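Local coordinates for protein TRAP-T family transporter, DctP (Periplasmic binding) subunit (Sulfitobacter sp. NAS-14.1, PDB 4PF8) that binds beta-D-galacturonate in the periplasm and probably delivers it to a TRAP-type membrane transporter as its solute-binding subunit, at residues W26-H32 against G59-G65; Q70-I74 against V86-M92; I135-Y141 against E234-K240. All coordinates share one frame; numbering follows the deposited sequence.

Interaction 1: residues W26-H32 against G59-G65. With GTR (beta-D-galactopyranuronic acid), chain D.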
loop_
_atom_site.group_PDB
_atom_site.type_symbol
_atom_site.label_atom_id
_atom_site.label_comp_id
_atom_site.label_asym_id
_atom_site.label_seq_id
_atom_site.Cartn_x
_atom_site.Cartn_y
_atom_site.Cartn_z
ATOM N N TRP A 26 -24.039 0.564 -0.869
ATOM C CA TRP A 26 -22.691 1.052 -0.604
ATOM C C TRP A 26 -21.836 1.030 -1.852
ATOM O O TRP A 26 -22.007 0.187 -2.738
ATOM C CB TRP A 26 -21.962 0.180 0.417
ATOM C CG TRP A 26 -22.464 0.308 1.804
ATOM C CD1 TRP A 26 -23.373 1.187 2.272
ATOM C CD2 TRP A 26 -22.051 -0.486 2.911
ATOM N NE1 TRP A 26 -23.573 0.989 3.625
ATOM C CE2 TRP A 26 -22.762 -0.038 4.035
ATOM C CE3 TRP A 26 -21.138 -1.540 3.058
ATOM C CZ2 TRP A 26 -22.603 -0.611 5.289
ATOM C CZ3 TRP A 26 -20.979 -2.106 4.302
ATOM C CH2 TRP A 26 -21.706 -1.636 5.403
ATOM N N ARG A 27 -20.891 1.952 -1.890
ATOM C CA ARG A 27 -19.863 1.944 -2.916
ATOM C C ARG A 27 -18.490 1.761 -2.280
ATOM O O ARG A 27 -18.144 2.440 -1.313
ATOM C CB ARG A 27 -19.900 3.222 -3.746
ATOM C CG ARG A 27 -21.191 3.367 -4.499
ATOM C CD ARG A 27 -21.066 4.368 -5.630
ATOM N NE ARG A 27 -22.367 4.641 -6.228
ATOM C CZ ARG A 27 -22.826 5.854 -6.518
ATOM N NH1 ARG A 27 -22.097 6.933 -6.263
ATOM N NH2 ARG A 27 -24.022 5.983 -7.068
ATOM N N GLY A 28 -17.732 0.818 -2.822
ATOM C CA GLY A 28 -16.399 0.506 -2.338
ATOM C C GLY A 28 -15.330 0.760 -3.380
ATOM O O GLY A 28 -15.542 0.525 -4.569
ATOM N N TRP A 29 -14.200 1.296 -2.937
ATOM C CA TRP A 29 -13.118 1.690 -3.845
ATOM C C TRP A 29 -11.976 0.691 -3.814
ATOM O O TRP A 29 -11.515 0.297 -2.752
ATOM C CB TRP A 29 -12.565 3.043 -3.434
ATOM C CG TRP A 29 -11.479 3.609 -4.327
ATOM C CD1 TRP A 29 -11.645 4.407 -5.416
ATOM C CD2 TRP A 29 -10.068 3.403 -4.192
ATOM N NE1 TRP A 29 -10.422 4.725 -5.977
ATOM C CE2 TRP A 29 -9.438 4.128 -5.229
ATOM C CE3 TRP A 29 -9.274 2.720 -3.269
ATOM C CZ2 TRP A 29 -8.045 4.161 -5.379
ATOM C CZ3 TRP A 29 -7.892 2.756 -3.416
ATOM C CH2 TRP A 29 -7.296 3.479 -4.455
ATOM N N ASN A 30 -11.519 0.311 -4.999
ATOM C CA ASN A 30 -10.335 -0.528 -5.159
ATOM C C ASN A 30 -9.544 0.030 -6.325
ATOM O O ASN A 30 -10.106 0.306 -7.376
ATOM C CB ASN A 30 -10.795 -1.937 -5.483
ATOM C CG ASN A 30 -9.653 -2.950 -5.589
ATOM O OD1 ASN A 30 -8.550 -2.759 -5.071
ATOM N ND2 ASN A 30 -9.948 -4.057 -6.200
ATOM N N ILE A 31 -8.227 0.153 -6.151
ATOM C CA ILE A 31 -7.349 0.598 -7.217
ATOM C C ILE A 31 -6.976 -0.520 -8.195
ATOM O O ILE A 31 -6.566 -0.258 -9.318
ATOM C CB ILE A 31 -6.073 1.229 -6.621
ATOM C CG1 ILE A 31 -5.397 2.190 -7.598
ATOM C CG2 ILE A 31 -5.099 0.157 -6.136
ATOM C CD1 ILE A 31 -4.293 3.016 -6.916
ATOM N N HIS A 32 -7.115 -1.769 -7.754
ATOM C CA HIS A 32 -6.580 -2.901 -8.502
ATOM C C HIS A 32 -7.486 -3.510 -9.535
ATOM O O HIS A 32 -8.695 -3.267 -9.533
ATOM C CB HIS A 32 -6.177 -3.964 -7.508
ATOM C CG HIS A 32 -4.994 -3.576 -6.705
ATOM N ND1 HIS A 32 -3.737 -3.462 -7.258
ATOM C CD2 HIS A 32 -4.875 -3.236 -5.408
ATOM C CE1 HIS A 32 -2.886 -3.090 -6.316
ATOM N NE2 HIS A 32 -3.557 -2.931 -5.193
ATOM N N GLY A 59 -24.152 -3.594 -1.796
ATOM C CA GLY A 59 -23.126 -2.692 -2.269
ATOM C C GLY A 59 -22.328 -3.316 -3.374
ATOM O O GLY A 59 -22.560 -4.451 -3.790
ATOM N N LYS A 60 -21.371 -2.550 -3.852
ATOM C CA LYS A 60 -20.586 -2.952 -4.996
ATOM C C LYS A 60 -19.201 -2.399 -4.837
ATOM O O LYS A 60 -19.027 -1.248 -4.421
ATOM C CB LYS A 60 -21.201 -2.409 -6.291
ATOM C CG LYS A 60 -20.393 -2.783 -7.530
ATOM C CD LYS A 60 -21.068 -2.325 -8.815
ATOM C CE LYS A 60 -20.186 -2.618 -10.017
ATOM N NZ LYS A 60 -20.581 -1.808 -11.214
ATOM N N VAL A 61 -18.220 -3.237 -5.172
ATOM C CA VAL A 61 -16.829 -2.834 -5.261
ATOM C C VAL A 61 -16.522 -2.383 -6.686
ATOM O O VAL A 61 -16.840 -3.065 -7.657
ATOM C CB VAL A 61 -15.892 -3.998 -4.895
ATOM C CG1 VAL A 61 -14.433 -3.543 -4.919
ATOM C CG2 VAL A 61 -16.264 -4.554 -3.519
ATOM N N PHE A 62 -15.941 -1.199 -6.794
ATOM C CA PHE A 62 -15.585 -0.618 -8.080
ATOM C C PHE A 62 -14.092 -0.718 -8.240
ATOM O O PHE A 62 -13.328 -0.062 -7.521
ATOM C CB PHE A 62 -16.046 0.839 -8.145
ATOM C CG PHE A 62 -17.544 0.977 -8.195
ATOM C CD1 PHE A 62 -18.300 0.954 -7.028
ATOM C CD2 PHE A 62 -18.190 1.076 -9.396
ATOM C CE1 PHE A 62 -19.656 1.051 -7.064
ATOM C CE2 PHE A 62 -19.564 1.179 -9.448
ATOM C CZ PHE A 62 -20.303 1.168 -8.277
ATOM N N HIS A 63 -13.682 -1.573 -9.171
ATOM C CA HIS A 63 -12.277 -1.914 -9.353
ATOM C C HIS A 63 -11.550 -0.932 -10.270
ATOM O O HIS A 63 -12.156 -0.042 -10.875
ATOM C CB HIS A 63 -12.183 -3.334 -9.938
ATOM C CG HIS A 63 -12.859 -4.359 -9.102
ATOM N ND1 HIS A 63 -12.448 -4.642 -7.820
ATOM C CD2 HIS A 63 -13.923 -5.160 -9.337
ATOM C CE1 HIS A 63 -13.232 -5.566 -7.292
ATOM N NE2 HIS A 63 -14.136 -5.895 -8.192
ATOM N N ALA A 64 -10.235 -1.084 -10.324
ATOM C CA ALA A 64 -9.393 -0.400 -11.299
ATOM C C ALA A 64 -9.379 1.112 -11.124
ATOM O O ALA A 64 -9.088 1.852 -12.075
ATOM C CB ALA A 64 -9.810 -0.777 -12.722
ATOM N N GLY A 65 -9.658 1.580 -9.910
ATOM C CA GLY A 65 -9.547 2.996 -9.591
ATOM C C GLY A 65 -10.546 3.866 -10.336
ATOM O O GLY A 65 -10.330 5.075 -10.475
HETATM C C1 GTR D . 0.226 -0.884 -4.609
HETATM C C2 GTR D . -0.867 -0.613 -3.630
HETATM C C3 GTR D . -1.822 0.374 -4.277
HETATM C C4 GTR D . -1.115 1.673 -4.634
HETATM C C5 GTR D . 0.040 1.286 -5.553
HETATM C C6 GTR D . 0.880 2.510 -5.898
HETATM O O1 GTR D . 1.220 -1.782 -4.022
HETATM O O2 GTR D . -1.555 -1.868 -3.379
HETATM O O3 GTR D . -2.816 0.696 -3.280
HETATM O O4 GTR D . -0.609 2.251 -3.418
HETATM O O5 GTR D . 0.892 0.295 -4.941
HETATM O O6A GTR D . 2.109 2.293 -6.067
HETATM O O6B GTR D . 0.301 3.597 -6.126
#

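Interaction 2: residues Q70-I74 against V86-M92. With GTR (beta-D-galactopyranuronic acid), chain D.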
loop_
_atom_site.group_PDB
_atom_site.type_symbol
_atom_site.label_atom_id
_atom_site.label_comp_id
_atom_site.label_asym_id
_atom_site.label_seq_id
_atom_site.Cartn_x
_atom_site.Cartn_y
_atom_site.Cartn_z
ATOM N N GLN A 70 -5.993 7.456 -5.630
ATOM C CA GLN A 70 -6.028 7.064 -4.252
ATOM C C GLN A 70 -6.161 8.240 -3.264
ATOM O O GLN A 70 -6.960 8.159 -2.331
ATOM C CB GLN A 70 -4.847 6.127 -3.905
ATOM C CG GLN A 70 -4.952 5.583 -2.501
ATOM C CD GLN A 70 -4.368 4.183 -2.309
ATOM O OE1 GLN A 70 -4.811 3.446 -1.430
ATOM N NE2 GLN A 70 -3.401 3.810 -3.120
ATOM N N PRO A 71 -5.384 9.319 -3.437
ATOM C CA PRO A 71 -5.550 10.446 -2.501
ATOM C C PRO A 71 -6.989 10.992 -2.540
ATOM O O PRO A 71 -7.546 11.336 -1.489
ATOM C CB PRO A 71 -4.535 11.477 -2.993
ATOM C CG PRO A 71 -3.496 10.654 -3.749
ATOM C CD PRO A 71 -4.269 9.529 -4.384
ATOM N N ASP A 72 -7.576 11.050 -3.730
ATOM C CA ASP A 72 -8.933 11.591 -3.875
ATOM C C ASP A 72 -9.952 10.615 -3.294
ATOM O O ASP A 72 -10.930 11.042 -2.713
ATOM C CB ASP A 72 -9.262 11.864 -5.331
ATOM C CG ASP A 72 -8.466 13.026 -5.909
ATOM O OD1 ASP A 72 -8.019 13.920 -5.144
ATOM O OD2 ASP A 72 -8.295 13.030 -7.148
ATOM N N ALA A 73 -9.705 9.313 -3.415
ATOM C CA ALA A 73 -10.622 8.324 -2.843
ATOM C C ALA A 73 -10.624 8.383 -1.320
ATOM O O ALA A 73 -11.660 8.237 -0.675
ATOM C CB ALA A 73 -10.277 6.926 -3.342
ATOM N N ILE A 74 -9.454 8.610 -0.734
ATOM C CA ILE A 74 -9.359 8.731 0.703
ATOM C C ILE A 74 -10.186 9.925 1.155
ATOM O O ILE A 74 -10.918 9.863 2.147
ATOM C CB ILE A 74 -7.895 8.896 1.160
ATOM C CG1 ILE A 74 -7.146 7.572 0.982
ATOM C CG2 ILE A 74 -7.843 9.360 2.621
ATOM C CD1 ILE A 74 -5.622 7.700 0.963
ATOM N N VAL A 86 -10.221 -0.307 0.219
ATOM C CA VAL A 86 -8.919 -0.734 0.708
ATOM C C VAL A 86 -7.913 0.270 0.185
ATOM O O VAL A 86 -7.797 0.466 -1.032
ATOM C CB VAL A 86 -8.540 -2.139 0.263
ATOM C CG1 VAL A 86 -7.090 -2.440 0.612
ATOM C CG2 VAL A 86 -9.465 -3.168 0.913
ATOM N N PHE A 87 -7.226 0.895 1.119
ATOM C CA PHE A 87 -6.254 1.936 0.818
ATOM C C PHE A 87 -4.872 1.549 1.325
ATOM O O PHE A 87 -4.719 1.117 2.471
ATOM C CB PHE A 87 -6.611 3.258 1.511
ATOM C CG PHE A 87 -7.946 3.818 1.159
ATOM C CD1 PHE A 87 -8.300 4.094 -0.139
ATOM C CD2 PHE A 87 -8.830 4.179 2.160
ATOM C CE1 PHE A 87 -9.525 4.627 -0.448
ATOM C CE2 PHE A 87 -10.069 4.750 1.849
ATOM C CZ PHE A 87 -10.411 4.945 0.534
ATOM N N SER A 88 -3.869 1.785 0.503
ATOM C CA SER A 88 -2.506 1.722 0.995
ATOM C C SER A 88 -2.352 2.823 2.026
ATOM O O SER A 88 -2.833 3.952 1.817
ATOM C CB SER A 88 -1.550 1.967 -0.156
ATOM O OG SER A 88 -0.191 2.057 0.264
ATOM N N LEU A 89 -1.635 2.535 3.108
ATOM C CA LEU A 89 -1.314 3.590 4.048
ATOM C C LEU A 89 -0.291 4.595 3.482
ATOM O O LEU A 89 -0.085 5.665 4.058
ATOM C CB LEU A 89 -0.845 2.984 5.354
ATOM C CG LEU A 89 -1.972 2.637 6.310
ATOM C CD1 LEU A 89 -2.938 1.648 5.734
ATOM C CD2 LEU A 89 -1.410 2.113 7.644
ATOM N N GLY A 90 0.318 4.289 2.342
ATOM C CA GLY A 90 1.307 5.176 1.761
ATOM C C GLY A 90 0.748 6.572 1.501
ATOM O O GLY A 90 1.227 7.568 2.025
ATOM N N PRO A 91 -0.302 6.665 0.676
ATOM C CA PRO A 91 -0.894 7.974 0.374
ATOM C C PRO A 91 -1.735 8.545 1.518
ATOM O O PRO A 91 -2.140 9.709 1.484
ATOM C CB PRO A 91 -1.783 7.690 -0.846
ATOM C CG PRO A 91 -1.315 6.355 -1.391
ATOM C CD PRO A 91 -0.812 5.595 -0.199
HETATM N N MSE A 92 -2.007 7.722 2.512
HETATM C CA MSE A 92 -2.798 8.129 3.667
HETATM C C MSE A 92 -2.027 9.097 4.571
HETATM O O MSE A 92 -2.619 9.774 5.399
HETATM C CB MSE A 92 -3.205 6.891 4.451
HETATM C CG MSE A 92 -4.070 7.153 5.637
HETATM SE SE MSE A 92 -5.846 7.520 5.065
HETATM C CE MSE A 92 -6.462 5.752 4.548
HETATM C C1 GTR D . 0.226 -0.884 -4.609
HETATM C C2 GTR D . -0.867 -0.613 -3.630
HETATM C C3 GTR D . -1.822 0.374 -4.277
HETATM C C4 GTR D . -1.115 1.673 -4.634
HETATM C C5 GTR D . 0.040 1.286 -5.553
HETATM C C6 GTR D . 0.880 2.510 -5.898
HETATM O O1 GTR D . 1.220 -1.782 -4.022
HETATM O O2 GTR D . -1.555 -1.868 -3.379
HETATM O O3 GTR D . -2.816 0.696 -3.280
HETATM O O4 GTR D . -0.609 2.251 -3.418
HETATM O O5 GTR D . 0.892 0.295 -4.941
HETATM O O6A GTR D . 2.109 2.293 -6.067
HETATM O O6B GTR D . 0.301 3.597 -6.126
#

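Interaction 3: residues I135-Y141 against E234-K240. With GTR (beta-D-galactopyranuronic acid), chain D.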
loop_
_atom_site.group_PDB
_atom_site.type_symbol
_atom_site.label_atom_id
_atom_site.label_comp_id
_atom_site.label_asym_id
_atom_site.label_seq_id
_atom_site.Cartn_x
_atom_site.Cartn_y
_atom_site.Cartn_z
ATOM N N ILE A 135 -12.216 7.743 9.556
ATOM C CA ILE A 135 -11.983 6.483 8.868
ATOM C C ILE A 135 -11.972 5.355 9.898
ATOM O O ILE A 135 -11.250 5.433 10.894
ATOM C CB ILE A 135 -10.617 6.509 8.156
ATOM C CG1 ILE A 135 -10.601 7.617 7.112
ATOM C CG2 ILE A 135 -10.320 5.165 7.514
ATOM C CD1 ILE A 135 -9.199 7.873 6.537
ATOM N N VAL A 136 -12.787 4.328 9.667
ATOM C CA VAL A 136 -12.880 3.194 10.588
ATOM C C VAL A 136 -12.132 2.007 9.981
ATOM O O VAL A 136 -12.528 1.455 8.967
ATOM C CB VAL A 136 -14.348 2.832 10.878
ATOM C CG1 VAL A 136 -14.438 1.581 11.744
ATOM C CG2 VAL A 136 -15.058 3.996 11.569
ATOM N N ALA A 137 -11.035 1.614 10.623
ATOM C CA ALA A 137 -10.209 0.504 10.151
ATOM C C ALA A 137 -10.840 -0.844 10.506
ATOM O O ALA A 137 -11.236 -1.075 11.661
ATOM C CB ALA A 137 -8.812 0.600 10.769
ATOM N N LEU A 138 -10.991 -1.717 9.520
ATOM C CA LEU A 138 -11.588 -3.031 9.757
ATOM C C LEU A 138 -10.580 -4.170 9.675
ATOM O O LEU A 138 -10.836 -5.280 10.144
ATOM C CB LEU A 138 -12.705 -3.297 8.760
ATOM C CG LEU A 138 -13.856 -2.285 8.788
ATOM C CD1 LEU A 138 -14.833 -2.603 7.674
ATOM C CD2 LEU A 138 -14.563 -2.280 10.137
ATOM N N GLY A 139 -9.431 -3.903 9.081
ATOM C CA GLY A 139 -8.399 -4.904 8.980
ATOM C C GLY A 139 -7.265 -4.409 8.128
ATOM O O GLY A 139 -7.427 -3.488 7.338
ATOM N N TYR A 140 -6.097 -5.002 8.324
ATOM C CA TYR A 140 -4.907 -4.652 7.551
ATOM C C TYR A 140 -4.532 -5.749 6.554
ATOM O O TYR A 140 -4.143 -6.872 6.913
ATOM C CB TYR A 140 -3.736 -4.293 8.498
ATOM C CG TYR A 140 -4.037 -3.090 9.359
ATOM C CD1 TYR A 140 -4.186 -1.824 8.782
ATOM C CD2 TYR A 140 -4.181 -3.207 10.741
ATOM C CE1 TYR A 140 -4.499 -0.724 9.550
ATOM C CE2 TYR A 140 -4.479 -2.097 11.525
ATOM C CZ TYR A 140 -4.638 -0.856 10.912
ATOM O OH TYR A 140 -4.940 0.258 11.677
ATOM N N TYR A 141 -4.698 -5.410 5.286
ATOM C CA TYR A 141 -4.383 -6.288 4.161
ATOM C C TYR A 141 -2.889 -6.244 3.855
ATOM O O TYR A 141 -2.213 -5.247 4.100
ATOM C CB TYR A 141 -5.165 -5.856 2.912
ATOM C CG TYR A 141 -6.642 -6.261 2.811
ATOM C CD1 TYR A 141 -7.394 -6.604 3.923
ATOM C CD2 TYR A 141 -7.275 -6.274 1.579
ATOM C CE1 TYR A 141 -8.753 -6.961 3.788
ATOM C CE2 TYR A 141 -8.599 -6.631 1.439
ATOM C CZ TYR A 141 -9.334 -6.969 2.534
ATOM O OH TYR A 141 -10.659 -7.310 2.370
ATOM N N GLU A 234 -2.052 -2.142 4.043
ATOM C CA GLU A 234 -3.231 -1.525 3.471
ATOM C C GLU A 234 -4.356 -1.717 4.448
ATOM O O GLU A 234 -4.324 -2.639 5.270
ATOM C CB GLU A 234 -3.545 -2.140 2.118
ATOM C CG GLU A 234 -2.287 -2.159 1.298
ATOM C CD GLU A 234 -2.501 -2.250 -0.173
ATOM O OE1 GLU A 234 -3.486 -2.884 -0.608
ATOM O OE2 GLU A 234 -1.652 -1.680 -0.909
ATOM N N CYS A 235 -5.333 -0.839 4.395
ATOM C CA CYS A 235 -6.395 -0.861 5.360
ATOM C C CYS A 235 -7.731 -0.995 4.659
ATOM O O CYS A 235 -8.064 -0.168 3.795
ATOM C CB CYS A 235 -6.323 0.405 6.180
ATOM S SG CYS A 235 -7.549 0.503 7.452
ATOM N N LEU A 236 -8.439 -2.064 4.991
ATOM C CA LEU A 236 -9.847 -2.201 4.643
ATOM C C LEU A 236 -10.565 -1.309 5.633
ATOM O O LEU A 236 -10.467 -1.505 6.849
ATOM C CB LEU A 236 -10.343 -3.649 4.807
ATOM C CG LEU A 236 -11.866 -3.780 4.678
ATOM C CD1 LEU A 236 -12.376 -3.490 3.275
ATOM C CD2 LEU A 236 -12.293 -5.185 5.132
ATOM N N CYS A 237 -11.247 -0.296 5.128
ATOM C CA CYS A 237 -11.885 0.628 6.033
ATOM C C CYS A 237 -13.185 1.155 5.521
ATOM O O CYS A 237 -13.524 1.038 4.357
ATOM C CB CYS A 237 -10.986 1.798 6.292
ATOM S SG CYS A 237 -10.522 2.634 4.807
HETATM N N MSE A 238 -13.895 1.770 6.443
HETATM C CA MSE A 238 -15.201 2.309 6.164
HETATM C C MSE A 238 -15.188 3.767 6.496
HETATM O O MSE A 238 -14.488 4.215 7.400
HETATM C CB MSE A 238 -16.218 1.598 7.048
HETATM C CG MSE A 238 -17.627 2.031 6.849
HETATM SE SE MSE A 238 -18.811 0.533 7.258
HETATM C CE MSE A 238 -18.069 -0.557 5.989
ATOM N N SER A 239 -15.988 4.538 5.771
ATOM C CA SER A 239 -16.272 5.884 6.209
ATOM C C SER A 239 -16.898 5.868 7.590
ATOM O O SER A 239 -17.879 5.157 7.821
ATOM C CB SER A 239 -17.246 6.556 5.244
ATOM O OG SER A 239 -17.708 7.754 5.830
ATOM N N LYS A 240 -16.352 6.648 8.515
ATOM C CA LYS A 240 -16.951 6.714 9.840
ATOM C C LYS A 240 -18.398 7.227 9.778
ATOM O O LYS A 240 -19.252 6.794 10.558
ATOM C CB LYS A 240 -16.080 7.553 10.789
ATOM C CG LYS A 240 -16.582 7.585 12.238
ATOM C CD LYS A 240 -15.596 8.314 13.150
ATOM C CE LYS A 240 -16.284 8.958 14.356
ATOM N NZ LYS A 240 -17.147 8.032 15.112
HETATM C C1 GTR D . 0.226 -0.884 -4.609
HETATM C C2 GTR D . -0.867 -0.613 -3.630
HETATM C C3 GTR D . -1.822 0.374 -4.277
HETATM C C4 GTR D . -1.115 1.673 -4.634
HETATM C C5 GTR D . 0.040 1.286 -5.553
HETATM C C6 GTR D . 0.880 2.510 -5.898
HETATM O O1 GTR D . 1.220 -1.782 -4.022
HETATM O O2 GTR D . -1.555 -1.868 -3.379
HETATM O O3 GTR D . -2.816 0.696 -3.280
HETATM O O4 GTR D . -0.609 2.251 -3.418
HETATM O O5 GTR D . 0.892 0.295 -4.941
HETATM O O6A GTR D . 2.109 2.293 -6.067
HETATM O O6B GTR D . 0.301 3.597 -6.126
#

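Interaction 1: residues W26-H32 against G59-G65
W26-W29 and G59-F62 are the two parallel strands of a beta-alpha-beta unit whose crossover is helix 37-52. The loop after the first strand reaches the galacturonate pocket through I31 and H32. Four backbone bonds pair the two segments: K60 N to W26 O, G28 N to K60 O, F62 N to G28 O and N30 N to F62 O. The bond from F62 N to G28 O is 2.8 Å long and nearly straight. Beyond the strands G65 N meets N30 O at 2.9 Å, in the carbonyl plane on a lone pair. A64 N reaches H32 O from above its carbonyl plane, at 2.8 Å.

N30 is the polar centre. Its CG lies anti to the backbone N (chi1 -176°), which carries the amide across to H63. N30 ND2 gives a 3.0 Å bond to H63 ND1. The bond lies close to the plane of both groups, although amide and ring are turned 79° apart. S39 OG is a second partner of N30 ND2, and E43 OE2 binds H63 NE2, so the helix of the unit grips both side chains. On the face bearing R27 and F62, R27 CG rests 3.8 Å from CE1 of the F62 ring. N30 OD1 takes a weak bond from H32 N. The edge of the H32 ring meets the sugar, with NE2 donating to GTR O2 at 2.9 Å.

Interaction 2: residues Q70-I74 against V86-M92
Q70 and S88 meet beside the bound galacturonate, and the amide of Q70 joins protein to sugar. Q70 NE2 donates to GTR O3 at 3.2 Å. On the other branch, Q70 OE1 accepts S88 N at 2.7 Å, with the donor tilted 28° from the carbonyl plane. A partner at each branch fixes the rotation of the amide and sets which end faces the sugar. The Q70 chain leaves with CG anti to the backbone N and then bends at chi2 (148°), which brings it across P91. P91 CG sits 3.7 Å from Q70 NE2. S88 CB makes a van der Waals contact with the GTR O4 hydroxyl, 3.4 Å away.

S88 is the N-cap of the short, loosely bonded helix 89-92, and the cap bond ties its OG to G90 N at 3.1 Å. The F87 side chain, next to Q70 OE1, packs on helix 70-79. I74 lies over one face of the F87 ring in a CH-pi contact, with CG1 3.8 Å from the ring centroid and 9° off the normal. A73 CB meets the same ring at CE1. CG2 of I74 is 3.7 Å from the SE atom of M92, a selenomethionine.

Helix 70-79 lies across the face of the sheet that bears F87. The F87 ring also meets W29 of strand 26-29 and touches C237 of strand 234-239. V86 points to the other face, against V38 and M42 of helix 37-52. Strand 84-88 thus runs between strands 26-29 and 234-239, with a helix on either side.

Interaction 3: residues I135-Y141 against E234-K240
I135-Y141 and E234-S239 pair as antiparallel strands, interrupted by a classic beta bulge where L138 and G139 both face L236. L236 O takes L138 N at 2.7 Å and G139 N only weakly. Before the bulge, V136 and M238 exchange two backbone bonds; after it, Y141 and E234 do the same.

On the face bearing I135, A137 and Y140, two cysteines do the packing. C235 SG lies 3.6 Å from A137 CB and oblique to the Y140 ring, a sulfur-aromatic contact 4.9 Å from the centroid. C237 CB touches I135 CG2 at 3.6 Å. The edge of the Y140 ring meets E234 O.

The other face is covered by helices 37-52 and 248-282. There L236 CB packs 3.8 Å from CE1 of the Y141 ring, whose hydroxyl is bonded to S261 OG. L138 CD1 meets the CE methyl of M238, a selenomethionine, and the V136 and K240 side chains cross at about a right angle, V136 CG2 lying against K240 CA and CB.

E234 ends this pairing at the ligand. Its chain runs extended beyond CG (chi2 -159°), which carries the carboxylate away from the strand pair to the sugar. GTR O2 donates to E234 OE2 over a very short 2.5 Å. This hydroxyl also accepts from H32 NE2, as expected of one held between a carboxylate and an imidazole N-H.

Overall arrangement
From the N terminus, interaction 1 comes first and closes the loop that holds helix 37-52. Interaction 2 follows, closing a short excursion of 11 residues, through the end of helix 70-79 and into strand 84-88. Interaction 3 closes the longest excursion, 92 residues that include strands 146-150, 204-207 and 223-230 of the second sheet. The three are in series, and none nests in or crosses another. All three reach one five-stranded sheet: W29 O probably bonds V86 N between interactions 1 and 2, and F87 O probably bonds C235 N between 2 and 3. Each also contributes to the galacturonate pocket.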